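Local coordinates for protein polyketide biosynthesis cytochrome P450 PksS (Bacillus subtilis, PDB 4YZR) that oxidises dihydrobacillaene in the biosynthesis of the polyketide antibiotic bacillaene, as a heme-dependent cytochrome P450 monooxygenase, at residues S88-A93 / M234-V239; L102-H107 / A219-S224; P150-S155 / E163-F168; E156-P161 / D210-K215. All coordinates share one frame; numbering follows the deposited sequence.

Contact 1 of 4, residues S88-A93 / M234-V239; sequences SDHMLA and MLFLLV. With HEM (protoporphyrin IX containing Fe), chain C.
His90, Met91 and Leu92 bring the loop 88-93 against Met234, Phe236 and Leu237, which lie on the long helix 228-259. The two backbones come closest at His90 and Met234, whose CA atoms are 5.8 Å apart. The loop makes a single 3-10 turn here, closed by Ala93 N bonding to His90 O at 2.9 Å. Leu237 makes most of the contacts on the helix side. Its CG is anti to the backbone N (chi1 178°), and the two methyls diverge: CD1 lies over one face of the His90 imidazole, while CD2 sits 3.9 Å from His90 ND1 and also meets Met91 CG and Leu92 CB. At the imidazole edge, in its plane, Leu92 N makes a weak bond to ND1 (3.2 Å), which ties the ring to its own turn. His90 CD2 meets the edge of Phe236 4.4 Å from CD2 of that ring. The Met234 chain bends at chi2 and chi3, and its CE lies 3.9 Å from Met91 SD. No hydrogen bond spans the interface. Both segments also touch the heme: Leu237 CD2 stands 3.7 Å from the CMD methyl, and Leu92 CD1 3.5 Å from the propionate carbon CGA. Helix 228-259 is the long central helix of the cytochrome P450 fold and 88-93 part of its B-C loop, so this contact builds one wall of the heme pocket, where a histidine is also bound beside Leu237.

Contact 2 of 4, residues L102-H107 / A219-S224; sequences LRSLVH and AEENGS. With HEM (protoporphyrin IX containing Fe), chain C.
Leu105 pushes its CD2 methyl into a tight hairpin turn, a type I' beta turn running from Glu221 to Ser224 in the loop that leads into the long central helix 228-259 of the P450 fold; Leu105 itself is on helix 98-106, the C helix. Leu105 CD2 lies 3.7 Å from Glu221 N and 3.6 Å from Ser224 O, and these two backbone atoms bond to each other at 2.9 Å. Leu105 CG is anti to the carbonyl carbon (chi1 -78°); its CD2 also meets Glu221 CB and Ala219 CB. Ala219, the first residue beyond helix 212-218, sets that CB 3.6 Å from Leu105 O, a carbonyl that Gln108 NE2 binds. Ser104 OG lies 3.5 Å from Glu221 CG; the hydroxyl is bonded to Arg101 O within its own helix. No hydrogen bond joins the two segments directly, but Ser224 OG accepts from Arg101 NE, a link between turn and helix. The turn itself is closed by Ser224 N to Glu221 O and rounded by Asn222 and Gly223, both with positive phi. Further out, helix 98-106 carries Arg103 toward the heme. The Arg103 chain bends at chi2, and NH1, which also bonds to Phe351 O, donates in the guanidinium plane to propionate oxygen O2D of the heme at 2.7 Å.

Contact 3 of 4, residues P150-S155 / E163-F168; sequences PFIVIS and EDRSQF
A buried helix-to-helix packing joins Phe151, Ile152, Ile154 and Ser155 of helix 148-158 to Arg165 and Phe168 at the start of helix 165-175, one short connection later in the chain. Ser155 touches two flat groups. Its CB is 3.5 Å above one face of the Arg165 guanidinium, shifted toward the rim, and its OG sits over one face of the Phe151 ring, likewise offset toward the rim. Ser155 OG donates a hydrogen bond to Phe151 O (2.9 Å), tilted 35° from the carbonyl plane, while Ser155 N reaches the same oxygen from the other face of the plane. These are the E and F helices of the cytochrome P450 fold, and the Arg165 side chain reaches from the F helix to the E helix. It is extended from CG to NE; its NE hydrogen-bonds to Ile160 O in the E-F connection, and NH1 ends 4.1 Å from Ile152 CG2. The Phe151 ring stands almost perpendicular to the guanidinium, 81° between the planes. Its CZ comes edge-on to Arg165 O at 3.5 Å, and its CE1 approaches the edge of the Phe168 ring, 3.9 Å from CD2. Ile154 CG2 meets that same ring at its edge, 4.5 Å from CE2.

Contact 4 of 4, residues E156-P161 / D210-K215; sequences ELMGIP and DDLISK
A Schellman motif ending helix 148-158, the E helix of the P450 fold, meets the N-cap of the short helix 212-218, and Leu157 and Leu212 join them. Leu212 N donates to Leu157 O at 2.8 Å, nearly along the C=O axis (C=O...N 162°), so a carbonyl from the last turn of one helix is taken up by the first turn of the other. Gly159 has positive phi and bonds back to Glu156 O; its N lies 3.7 Å from Asp211 CB. Apolar chains close one flank. Leu157 CD2 meets Leu212 CD2, and Met158 lies beside Leu212, pointing the same way, with CE 3.8 Å from that same methyl. Ile213 crosses Met158 at about a right angle and rests CD1 3.4 Å from Met158 O. A water can donate to Glu156 O (2.7 Å) or Asp210 O, though it cannot serve every nearby acceptor at once. Asp211 CG lies between the backbone N and the carbonyl carbon (chi1 63°), and the carboxylate caps the helix start: OD2 takes Ser214 N at 2.8 Å from above its plane and Ile213 N weakly, while Ser214 OG donates to OD1 at 2.8 Å. Arg204 forms a salt bridge with Asp211 OD2 and bonds to Met158 O and Gly159 O. With a helix N-terminus and this arginine as partners, Asp211 is probably held as the anion.

How the contacts relate
Contacts 1 and 2 both reach the heme propionate carrying O2D, their centres 15 Å apart: Met91 and Met234 of contact 1 pack on helix 98-106 of contact 2, Met234 CE lying 3.8 Å from Val106 CG1. Contacts 3 and 4 share helix 148-158, with centres 11 Å apart, and are joined by a probable hydrogen bond of Ser155 O with Ile160 N (2.9 Å). Helix 228-259 connects the two groups, since Leu235 CD2 touches Met158 SD at 3.8 Å and Val239 CG1 meets Phe168 CZ at 4.2 Å. Contact 4 stands back from the heme, Leu157 about 6 Å from it, whereas Ile154 of contact 3 comes within about 4 Å, both side chain to ligand.

Contact 1 of 4, residues S88-A93 / M234-V239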
# COMPACT_ATOMS: atom_id res chain seq x y z
N SER A 88 13.04 9.27 -6.41
CA SER A 88 11.94 9.92 -7.10
C SER A 88 11.91 9.61 -8.61
O SER A 88 11.11 10.21 -9.32
CB SER A 88 12.02 11.43 -6.84
OG SER A 88 13.19 11.87 -7.46
N ASP A 89 12.67 8.61 -9.07
CA ASP A 89 12.76 8.25 -10.45
C ASP A 89 12.15 6.85 -10.78
O ASP A 89 12.34 6.35 -11.87
CB ASP A 89 14.23 8.18 -10.79
CG ASP A 89 14.53 8.55 -12.14
OD1 ASP A 89 14.00 9.60 -12.59
OD2 ASP A 89 15.35 7.83 -12.75
N HIS A 90 11.50 6.25 -9.83
CA HIS A 90 10.82 4.99 -10.09
C HIS A 90 9.60 5.17 -11.01
O HIS A 90 9.17 6.26 -11.33
CB HIS A 90 10.44 4.34 -8.77
CG HIS A 90 9.60 5.21 -7.91
ND1 HIS A 90 8.31 5.52 -8.23
CD2 HIS A 90 9.87 5.92 -6.80
CE1 HIS A 90 7.82 6.38 -7.37
NE2 HIS A 90 8.75 6.64 -6.49
N MET A 91 9.07 4.06 -11.45
CA MET A 91 8.06 4.08 -12.45
C MET A 91 6.78 4.74 -12.05
O MET A 91 5.98 5.07 -12.95
CB MET A 91 7.78 2.70 -13.01
CG MET A 91 7.16 1.75 -12.13
SD MET A 91 7.18 0.18 -13.10
CE MET A 91 5.54 -0.15 -13.32
N LEU A 92 6.47 4.81 -10.76
CA LEU A 92 5.26 5.44 -10.34
C LEU A 92 5.35 6.97 -10.50
O LEU A 92 4.35 7.67 -10.46
CB LEU A 92 4.99 4.90 -8.93
CG LEU A 92 3.69 5.38 -8.31
CD1 LEU A 92 2.39 5.09 -9.08
CD2 LEU A 92 3.54 4.71 -6.90
N ALA A 93 6.55 7.48 -10.75
CA ALA A 93 6.83 8.86 -11.04
C ALA A 93 7.12 9.05 -12.52
O ALA A 93 7.70 10.09 -12.92
CB ALA A 93 7.93 9.40 -10.15
N MET A 234 13.60 0.69 -8.82
CA MET A 234 12.64 -0.34 -8.89
C MET A 234 12.61 -1.10 -7.57
O MET A 234 11.55 -1.39 -7.02
CB MET A 234 12.84 -1.25 -10.06
CG MET A 234 11.72 -2.23 -10.31
SD MET A 234 10.28 -1.56 -11.02
CE MET A 234 10.77 -1.31 -12.72
N LEU A 235 13.79 -1.49 -7.08
CA LEU A 235 13.84 -2.29 -5.83
C LEU A 235 13.40 -1.43 -4.67
O LEU A 235 12.71 -1.92 -3.75
CB LEU A 235 15.25 -2.79 -5.63
CG LEU A 235 15.57 -3.90 -6.61
CD1 LEU A 235 17.07 -4.19 -6.47
CD2 LEU A 235 14.77 -5.13 -6.37
N PHE A 236 13.72 -0.14 -4.66
CA PHE A 236 13.23 0.79 -3.66
C PHE A 236 11.68 0.77 -3.63
O PHE A 236 11.05 0.56 -2.58
CB PHE A 236 13.73 2.18 -3.88
CG PHE A 236 13.13 3.22 -2.96
CD1 PHE A 236 13.46 3.29 -1.62
CD2 PHE A 236 12.16 4.08 -3.47
CE1 PHE A 236 12.85 4.23 -0.79
CE2 PHE A 236 11.57 5.04 -2.62
CZ PHE A 236 11.89 5.04 -1.31
N LEU A 237 11.09 0.95 -4.80
CA LEU A 237 9.63 1.02 -4.86
C LEU A 237 8.98 -0.28 -4.38
O LEU A 237 8.03 -0.33 -3.64
CB LEU A 237 9.21 1.33 -6.30
CG LEU A 237 7.67 1.39 -6.49
CD1 LEU A 237 6.98 2.36 -5.55
CD2 LEU A 237 7.58 1.66 -8.01
N LEU A 238 9.53 -1.43 -4.85
CA LEU A 238 8.96 -2.71 -4.49
C LEU A 238 9.04 -3.03 -2.99
O LEU A 238 8.14 -3.53 -2.34
CB LEU A 238 9.63 -3.83 -5.25
CG LEU A 238 9.38 -3.84 -6.76
CD1 LEU A 238 10.28 -4.80 -7.48
CD2 LEU A 238 7.94 -4.14 -7.14
N VAL A 239 10.24 -2.72 -2.42
CA VAL A 239 10.41 -2.92 -1.01
C VAL A 239 9.48 -1.99 -0.23
O VAL A 239 8.82 -2.53 0.70
CB VAL A 239 11.88 -2.70 -0.60
CG1 VAL A 239 12.02 -2.61 0.91
CG2 VAL A 239 12.73 -3.78 -1.16
CHA HEM C . 1.04 1.00 -7.16
CHB HEM C . -1.90 0.05 -3.44
CHC HEM C . 0.93 -3.70 -2.19
CHD HEM C . 3.90 -2.62 -5.81
C1A HEM C . 0.01 1.09 -6.25
C2A HEM C . -1.13 2.03 -6.26
C3A HEM C . -1.87 1.79 -5.21
C4A HEM C . -1.31 0.62 -4.53
CMA HEM C . -3.04 2.56 -4.74
CAA HEM C . -1.28 3.19 -7.25
CBA HEM C . -0.65 4.42 -6.78
CGA HEM C . -0.78 5.72 -7.68
O1A HEM C . -0.34 6.77 -7.10
O2A HEM C . -1.31 5.53 -8.72
C1B HEM C . -1.38 -1.06 -2.77
C2B HEM C . -1.97 -1.72 -1.66
C3B HEM C . -1.21 -2.78 -1.27
C4B HEM C . -0.08 -2.77 -2.20
CMB HEM C . -3.23 -1.27 -1.08
CAB HEM C . -1.35 -3.76 -0.21
CBB HEM C . -2.49 -4.00 0.33
C1C HEM C . 1.99 -3.81 -3.06
C2C HEM C . 3.04 -4.74 -3.07
C3C HEM C . 3.91 -4.44 -4.11
C4C HEM C . 3.38 -3.26 -4.72
CMC HEM C . 3.03 -5.94 -2.15
CAC HEM C . 5.13 -5.12 -4.52
CBC HEM C . 5.87 -5.80 -3.73
C1D HEM C . 3.42 -1.53 -6.50
C2D HEM C . 4.09 -0.90 -7.60
C3D HEM C . 3.26 0.11 -7.99
C4D HEM C . 2.06 0.09 -7.13
CMD HEM C . 5.39 -1.33 -8.25
CAD HEM C . 3.45 1.08 -9.14
CBD HEM C . 2.87 0.57 -10.42
CGD HEM C . 3.12 1.46 -11.68
O1D HEM C . 3.47 2.62 -11.45
O2D HEM C . 2.90 0.92 -12.78
NA HEM C . -0.22 0.21 -5.24
NB HEM C . -0.24 -1.76 -3.10
NC HEM C . 2.20 -2.93 -4.09
ND HEM C . 2.22 -0.93 -6.20
FE HEM C . 0.96 -1.39 -4.71

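Contact 2 of 4, residues L102-H107 / A219-S224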
# COMPACT_ATOMS: atom_id res chain seq x y z
N LEU A 102 9.53 0.47 -18.27
CA LEU A 102 9.87 0.01 -16.91
C LEU A 102 8.88 -1.05 -16.42
O LEU A 102 9.32 -2.08 -15.88
CB LEU A 102 9.88 1.21 -15.97
CG LEU A 102 10.92 2.23 -16.27
CD1 LEU A 102 10.74 3.43 -15.33
CD2 LEU A 102 12.34 1.70 -16.01
N ARG A 103 7.62 -0.91 -16.67
CA ARG A 103 6.64 -1.88 -16.20
C ARG A 103 6.89 -3.18 -16.90
O ARG A 103 6.77 -4.24 -16.25
CB ARG A 103 5.25 -1.38 -16.35
CG ARG A 103 4.29 -2.33 -15.62
CD ARG A 103 3.18 -1.73 -14.93
NE ARG A 103 2.29 -2.75 -14.35
CZ ARG A 103 1.38 -2.46 -13.43
NH1 ARG A 103 1.37 -1.30 -12.88
NH2 ARG A 103 0.55 -3.41 -13.09
N SER A 104 7.26 -3.20 -18.20
CA SER A 104 7.43 -4.47 -18.91
C SER A 104 8.64 -5.21 -18.43
O SER A 104 8.64 -6.45 -18.50
CB SER A 104 7.65 -4.20 -20.40
OG SER A 104 8.99 -3.65 -20.66
N LEU A 105 9.59 -4.59 -17.85
CA LEU A 105 10.80 -5.16 -17.31
C LEU A 105 10.58 -5.81 -15.94
O LEU A 105 11.40 -6.63 -15.48
CB LEU A 105 11.93 -4.17 -17.27
CG LEU A 105 12.61 -3.94 -18.65
CD1 LEU A 105 13.29 -2.67 -18.70
CD2 LEU A 105 13.56 -5.07 -18.97
N VAL A 106 9.58 -5.39 -15.18
CA VAL A 106 9.30 -6.03 -13.91
C VAL A 106 8.11 -6.88 -14.00
O VAL A 106 7.98 -7.74 -13.09
CB VAL A 106 9.22 -4.99 -12.81
CG1 VAL A 106 8.14 -4.01 -13.02
CG2 VAL A 106 9.11 -5.57 -11.39
N HIS A 107 7.22 -6.70 -14.94
CA HIS A 107 5.95 -7.39 -15.02
C HIS A 107 5.93 -8.87 -14.75
O HIS A 107 5.07 -9.37 -14.08
CB HIS A 107 5.36 -7.11 -16.43
CG HIS A 107 4.16 -7.90 -16.79
ND1 HIS A 107 4.21 -8.99 -17.63
CD2 HIS A 107 2.86 -7.67 -16.54
CE1 HIS A 107 2.98 -9.45 -17.80
NE2 HIS A 107 2.15 -8.66 -17.17
N ALA A 219 16.55 -9.46 -16.43
CA ALA A 219 15.45 -9.15 -17.29
C ALA A 219 15.93 -8.28 -18.53
O ALA A 219 16.79 -7.47 -18.43
CB ALA A 219 14.37 -8.38 -16.54
N GLU A 220 15.35 -8.65 -19.66
CA GLU A 220 15.63 -7.88 -20.91
C GLU A 220 14.36 -7.91 -21.72
O GLU A 220 13.72 -8.95 -21.86
CB GLU A 220 16.76 -8.55 -21.70
CG GLU A 220 17.21 -7.65 -22.85
CD GLU A 220 18.41 -8.16 -23.67
OE1 GLU A 220 19.05 -9.16 -23.29
OE2 GLU A 220 18.71 -7.51 -24.70
N GLU A 221 13.99 -6.77 -22.28
CA GLU A 221 12.80 -6.70 -23.07
C GLU A 221 13.05 -5.78 -24.28
O GLU A 221 13.49 -4.67 -24.09
CB GLU A 221 11.67 -6.16 -22.18
CG GLU A 221 10.40 -5.84 -22.93
CD GLU A 221 9.36 -6.92 -22.82
OE1 GLU A 221 9.73 -8.10 -22.57
OE2 GLU A 221 8.17 -6.58 -22.98
N ASN A 222 12.78 -6.31 -25.47
CA ASN A 222 12.98 -5.58 -26.75
C ASN A 222 14.35 -5.03 -26.79
O ASN A 222 14.58 -3.90 -27.26
CB ASN A 222 11.98 -4.43 -26.89
CG ASN A 222 10.52 -4.88 -26.85
OD1 ASN A 222 10.12 -5.90 -27.43
ND2 ASN A 222 9.70 -4.10 -26.16
N GLY A 223 15.33 -5.81 -26.33
CA GLY A 223 16.68 -5.35 -26.33
C GLY A 223 17.17 -4.38 -25.27
O GLY A 223 18.30 -3.86 -25.29
N SER A 224 16.31 -4.12 -24.30
CA SER A 224 16.67 -3.17 -23.28
C SER A 224 16.66 -3.84 -21.90
O SER A 224 15.90 -4.74 -21.66
CB SER A 224 15.69 -2.01 -23.28
OG SER A 224 16.09 -1.05 -22.37
CHA HEM C . 1.04 1.00 -7.16
CHB HEM C . -1.90 0.05 -3.44
CHC HEM C . 0.93 -3.70 -2.19
CHD HEM C . 3.90 -2.62 -5.81
C1A HEM C . 0.01 1.09 -6.25
C2A HEM C . -1.13 2.03 -6.26
C3A HEM C . -1.87 1.79 -5.21
C4A HEM C . -1.31 0.62 -4.53
CMA HEM C . -3.04 2.56 -4.74
CAA HEM C . -1.28 3.19 -7.25
CBA HEM C . -0.65 4.42 -6.78
CGA HEM C . -0.78 5.72 -7.68
O1A HEM C . -0.34 6.77 -7.10
O2A HEM C . -1.31 5.53 -8.72
C1B HEM C . -1.38 -1.06 -2.77
C2B HEM C . -1.97 -1.72 -1.66
C3B HEM C . -1.21 -2.78 -1.27
C4B HEM C . -0.08 -2.77 -2.20
CMB HEM C . -3.23 -1.27 -1.08
CAB HEM C . -1.35 -3.76 -0.21
CBB HEM C . -2.49 -4.00 0.33
C1C HEM C . 1.99 -3.81 -3.06
C2C HEM C . 3.04 -4.74 -3.07
C3C HEM C . 3.91 -4.44 -4.11
C4C HEM C . 3.38 -3.26 -4.72
CMC HEM C . 3.03 -5.94 -2.15
CAC HEM C . 5.13 -5.12 -4.52
CBC HEM C . 5.87 -5.80 -3.73
C1D HEM C . 3.42 -1.53 -6.50
C2D HEM C . 4.09 -0.90 -7.60
C3D HEM C . 3.26 0.11 -7.99
C4D HEM C . 2.06 0.09 -7.13
CMD HEM C . 5.39 -1.33 -8.25
CAD HEM C . 3.45 1.08 -9.14
CBD HEM C . 2.87 0.57 -10.42
CGD HEM C . 3.12 1.46 -11.68
O1D HEM C . 3.47 2.62 -11.45
O2D HEM C . 2.90 0.92 -12.78
NA HEM C . -0.22 0.21 -5.24
NB HEM C . -0.24 -1.76 -3.10
NC HEM C . 2.20 -2.93 -4.09
ND HEM C . 2.22 -0.93 -6.20
FE HEM C . 0.96 -1.39 -4.71

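Contact 3 of 4, residues P150-S155 / E163-F168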
# COMPACT_ATOMS: atom_id res chain seq x y z
N PRO A 150 4.67 -9.60 6.16
CA PRO A 150 5.07 -9.00 4.86
C PRO A 150 6.55 -8.81 4.82
O PRO A 150 7.15 -8.88 3.71
CB PRO A 150 4.26 -7.75 4.81
CG PRO A 150 3.04 -8.04 5.69
CD PRO A 150 3.63 -8.79 6.83
N PHE A 151 7.18 -8.45 5.93
CA PHE A 151 8.64 -8.29 5.96
C PHE A 151 9.36 -9.56 5.63
O PHE A 151 10.34 -9.51 4.83
CB PHE A 151 9.09 -7.73 7.31
CG PHE A 151 10.61 -7.53 7.40
CD1 PHE A 151 11.15 -6.39 6.92
CD2 PHE A 151 11.37 -8.53 7.85
CE1 PHE A 151 12.59 -6.29 6.97
CE2 PHE A 151 12.73 -8.40 7.92
CZ PHE A 151 13.30 -7.32 7.44
N ILE A 152 8.95 -10.67 6.17
CA ILE A 152 9.62 -11.92 5.85
C ILE A 152 9.36 -12.32 4.38
O ILE A 152 10.24 -12.79 3.69
CB ILE A 152 9.24 -13.05 6.82
CG1 ILE A 152 9.59 -12.60 8.29
CG2 ILE A 152 9.95 -14.37 6.45
CD1 ILE A 152 8.94 -13.48 9.31
N VAL A 153 8.12 -12.12 3.91
CA VAL A 153 7.84 -12.38 2.51
C VAL A 153 8.71 -11.60 1.59
O VAL A 153 9.32 -12.13 0.64
CB VAL A 153 6.34 -12.11 2.24
CG1 VAL A 153 6.15 -12.20 0.68
CG2 VAL A 153 5.50 -13.16 2.98
N ILE A 154 8.84 -10.30 1.81
CA ILE A 154 9.71 -9.45 0.99
C ILE A 154 11.13 -9.87 1.11
O ILE A 154 11.87 -9.85 0.09
CB ILE A 154 9.59 -7.92 1.35
CG1 ILE A 154 8.46 -7.38 0.67
CG2 ILE A 154 10.89 -7.10 1.06
CD1 ILE A 154 8.71 -7.27 -0.84
N SER A 155 11.58 -10.12 2.26
CA SER A 155 12.98 -10.63 2.47
C SER A 155 13.22 -11.86 1.71
O SER A 155 14.26 -11.97 1.04
CB SER A 155 13.28 -10.87 3.93
OG SER A 155 13.25 -9.66 4.68
N GLU A 163 20.88 -13.40 8.07
CA GLU A 163 21.83 -12.60 8.87
C GLU A 163 21.81 -11.13 8.63
O GLU A 163 22.36 -10.33 9.39
CB GLU A 163 23.26 -13.16 8.72
CG GLU A 163 23.86 -13.11 7.35
CD GLU A 163 23.53 -14.34 6.45
OE1 GLU A 163 22.59 -15.15 6.70
OE2 GLU A 163 24.25 -14.48 5.41
N ASP A 164 21.14 -10.72 7.57
CA ASP A 164 21.04 -9.32 7.17
C ASP A 164 19.63 -8.64 7.50
O ASP A 164 19.52 -7.47 7.33
CB ASP A 164 21.28 -9.20 5.69
CG ASP A 164 22.69 -9.50 5.22
OD1 ASP A 164 23.55 -9.63 6.09
OD2 ASP A 164 22.86 -9.43 4.01
N ARG A 165 18.77 -9.49 7.97
CA ARG A 165 17.37 -9.02 8.13
C ARG A 165 17.17 -7.99 9.22
O ARG A 165 16.40 -7.05 9.02
CB ARG A 165 16.43 -10.15 8.19
CG ARG A 165 16.32 -10.81 6.79
CD ARG A 165 15.47 -12.02 6.85
NE ARG A 165 15.62 -12.87 5.68
CZ ARG A 165 14.91 -13.93 5.42
NH1 ARG A 165 14.07 -14.46 6.29
NH2 ARG A 165 15.22 -14.54 4.30
N SER A 166 17.85 -8.14 10.36
CA SER A 166 17.68 -7.15 11.38
C SER A 166 18.11 -5.80 10.93
O SER A 166 17.42 -4.76 11.16
CB SER A 166 18.45 -7.54 12.66
OG SER A 166 17.85 -8.62 13.27
N GLN A 167 19.26 -5.70 10.23
CA GLN A 167 19.72 -4.51 9.68
C GLN A 167 18.78 -3.96 8.56
O GLN A 167 18.54 -2.76 8.45
CB GLN A 167 21.17 -4.68 9.15
CG GLN A 167 21.73 -3.47 8.51
CD GLN A 167 21.92 -2.31 9.47
OE1 GLN A 167 22.84 -2.36 10.35
NE2 GLN A 167 21.13 -1.33 9.42
N PHE A 168 18.37 -4.90 7.70
CA PHE A 168 17.45 -4.49 6.62
C PHE A 168 16.14 -3.84 7.18
O PHE A 168 15.75 -2.85 6.62
CB PHE A 168 17.17 -5.72 5.77
CG PHE A 168 16.52 -5.43 4.43
CD1 PHE A 168 17.26 -4.82 3.47
CD2 PHE A 168 15.24 -5.76 4.20
CE1 PHE A 168 16.71 -4.56 2.20
CE2 PHE A 168 14.65 -5.51 2.94
CZ PHE A 168 15.36 -4.88 1.99

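Contact 4 of 4, residues E156-P161 / D210-K215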
# COMPACT_ATOMS: atom_id res chain seq x y z
N GLU A 156 12.38 -12.83 1.80
CA GLU A 156 12.54 -14.08 1.01
C GLU A 156 12.49 -13.79 -0.45
O GLU A 156 13.32 -14.33 -1.23
CB GLU A 156 11.50 -15.10 1.41
CG GLU A 156 11.63 -15.72 2.78
CD GLU A 156 10.70 -16.89 3.05
OE1 GLU A 156 9.95 -17.25 2.20
OE2 GLU A 156 10.85 -17.51 4.14
N LEU A 157 11.56 -12.94 -0.88
CA LEU A 157 11.43 -12.70 -2.32
C LEU A 157 12.66 -12.02 -2.90
O LEU A 157 13.10 -12.35 -4.01
CB LEU A 157 10.18 -11.83 -2.53
CG LEU A 157 9.88 -11.43 -3.97
CD1 LEU A 157 9.58 -12.62 -4.81
CD2 LEU A 157 8.73 -10.49 -4.01
N MET A 158 13.24 -11.09 -2.17
CA MET A 158 14.42 -10.38 -2.58
C MET A 158 15.75 -11.15 -2.26
O MET A 158 16.84 -10.63 -2.57
CB MET A 158 14.50 -9.03 -1.92
CG MET A 158 13.34 -8.15 -2.24
SD MET A 158 13.35 -7.62 -3.95
CE MET A 158 11.81 -6.68 -4.01
N GLY A 159 15.71 -12.27 -1.61
CA GLY A 159 16.89 -13.01 -1.24
C GLY A 159 17.71 -12.33 -0.21
O GLY A 159 18.96 -12.42 -0.26
N ILE A 160 17.10 -11.65 0.76
CA ILE A 160 17.88 -11.01 1.83
C ILE A 160 18.26 -12.14 2.82
O ILE A 160 17.37 -12.75 3.39
CB ILE A 160 17.04 -9.91 2.56
CG1 ILE A 160 16.51 -8.86 1.62
CG2 ILE A 160 17.82 -9.24 3.67
CD1 ILE A 160 17.49 -8.25 0.71
N PRO A 161 19.59 -12.38 3.00
CA PRO A 161 19.96 -13.48 3.90
C PRO A 161 19.46 -13.21 5.31
O PRO A 161 19.41 -12.03 5.74
CB PRO A 161 21.44 -13.41 3.88
CG PRO A 161 21.92 -12.48 2.89
CD PRO A 161 20.71 -11.72 2.37
N ASP A 210 17.96 -17.61 -7.13
CA ASP A 210 16.56 -17.73 -7.25
C ASP A 210 15.95 -16.66 -6.30
O ASP A 210 15.52 -16.94 -5.17
CB ASP A 210 16.15 -19.11 -6.75
CG ASP A 210 14.78 -19.47 -7.13
OD1 ASP A 210 14.24 -18.76 -7.98
OD2 ASP A 210 14.25 -20.46 -6.56
N ASP A 211 15.88 -15.45 -6.79
CA ASP A 211 15.28 -14.33 -6.03
C ASP A 211 15.00 -13.22 -7.03
O ASP A 211 15.53 -13.14 -8.17
CB ASP A 211 16.27 -13.77 -4.95
CG ASP A 211 17.51 -13.21 -5.59
OD1 ASP A 211 18.48 -13.92 -5.84
OD2 ASP A 211 17.63 -12.02 -5.92
N LEU A 212 14.25 -12.24 -6.60
CA LEU A 212 13.81 -11.21 -7.49
C LEU A 212 14.87 -10.24 -7.82
O LEU A 212 14.80 -9.64 -8.97
CB LEU A 212 12.58 -10.52 -6.85
CG LEU A 212 11.91 -9.41 -7.68
CD1 LEU A 212 11.46 -10.00 -8.97
CD2 LEU A 212 10.67 -8.96 -6.86
N ILE A 213 15.92 -9.98 -7.04
CA ILE A 213 16.94 -9.09 -7.44
C ILE A 213 17.68 -9.75 -8.64
O ILE A 213 17.89 -9.10 -9.71
CB ILE A 213 17.96 -8.75 -6.34
CG1 ILE A 213 17.19 -7.98 -5.25
CG2 ILE A 213 19.13 -7.96 -6.90
CD1 ILE A 213 18.01 -7.76 -4.05
N SER A 214 17.97 -11.05 -8.56
CA SER A 214 18.61 -11.75 -9.65
C SER A 214 17.72 -11.68 -10.87
O SER A 214 18.27 -11.38 -12.03
CB SER A 214 18.75 -13.19 -9.27
OG SER A 214 19.78 -13.37 -8.26
N LYS A 215 16.45 -11.92 -10.75
CA LYS A 215 15.55 -11.93 -11.89
C LYS A 215 15.48 -10.52 -12.53
O LYS A 215 15.41 -10.41 -13.79
CB LYS A 215 14.18 -12.41 -11.54
CG LYS A 215 14.05 -13.90 -11.19
CD LYS A 215 12.56 -14.34 -11.03
CE LYS A 215 11.70 -13.94 -12.27
NZ LYS A 215 10.31 -14.51 -12.59
O HOH W 1 13.08 -15.78 -3.48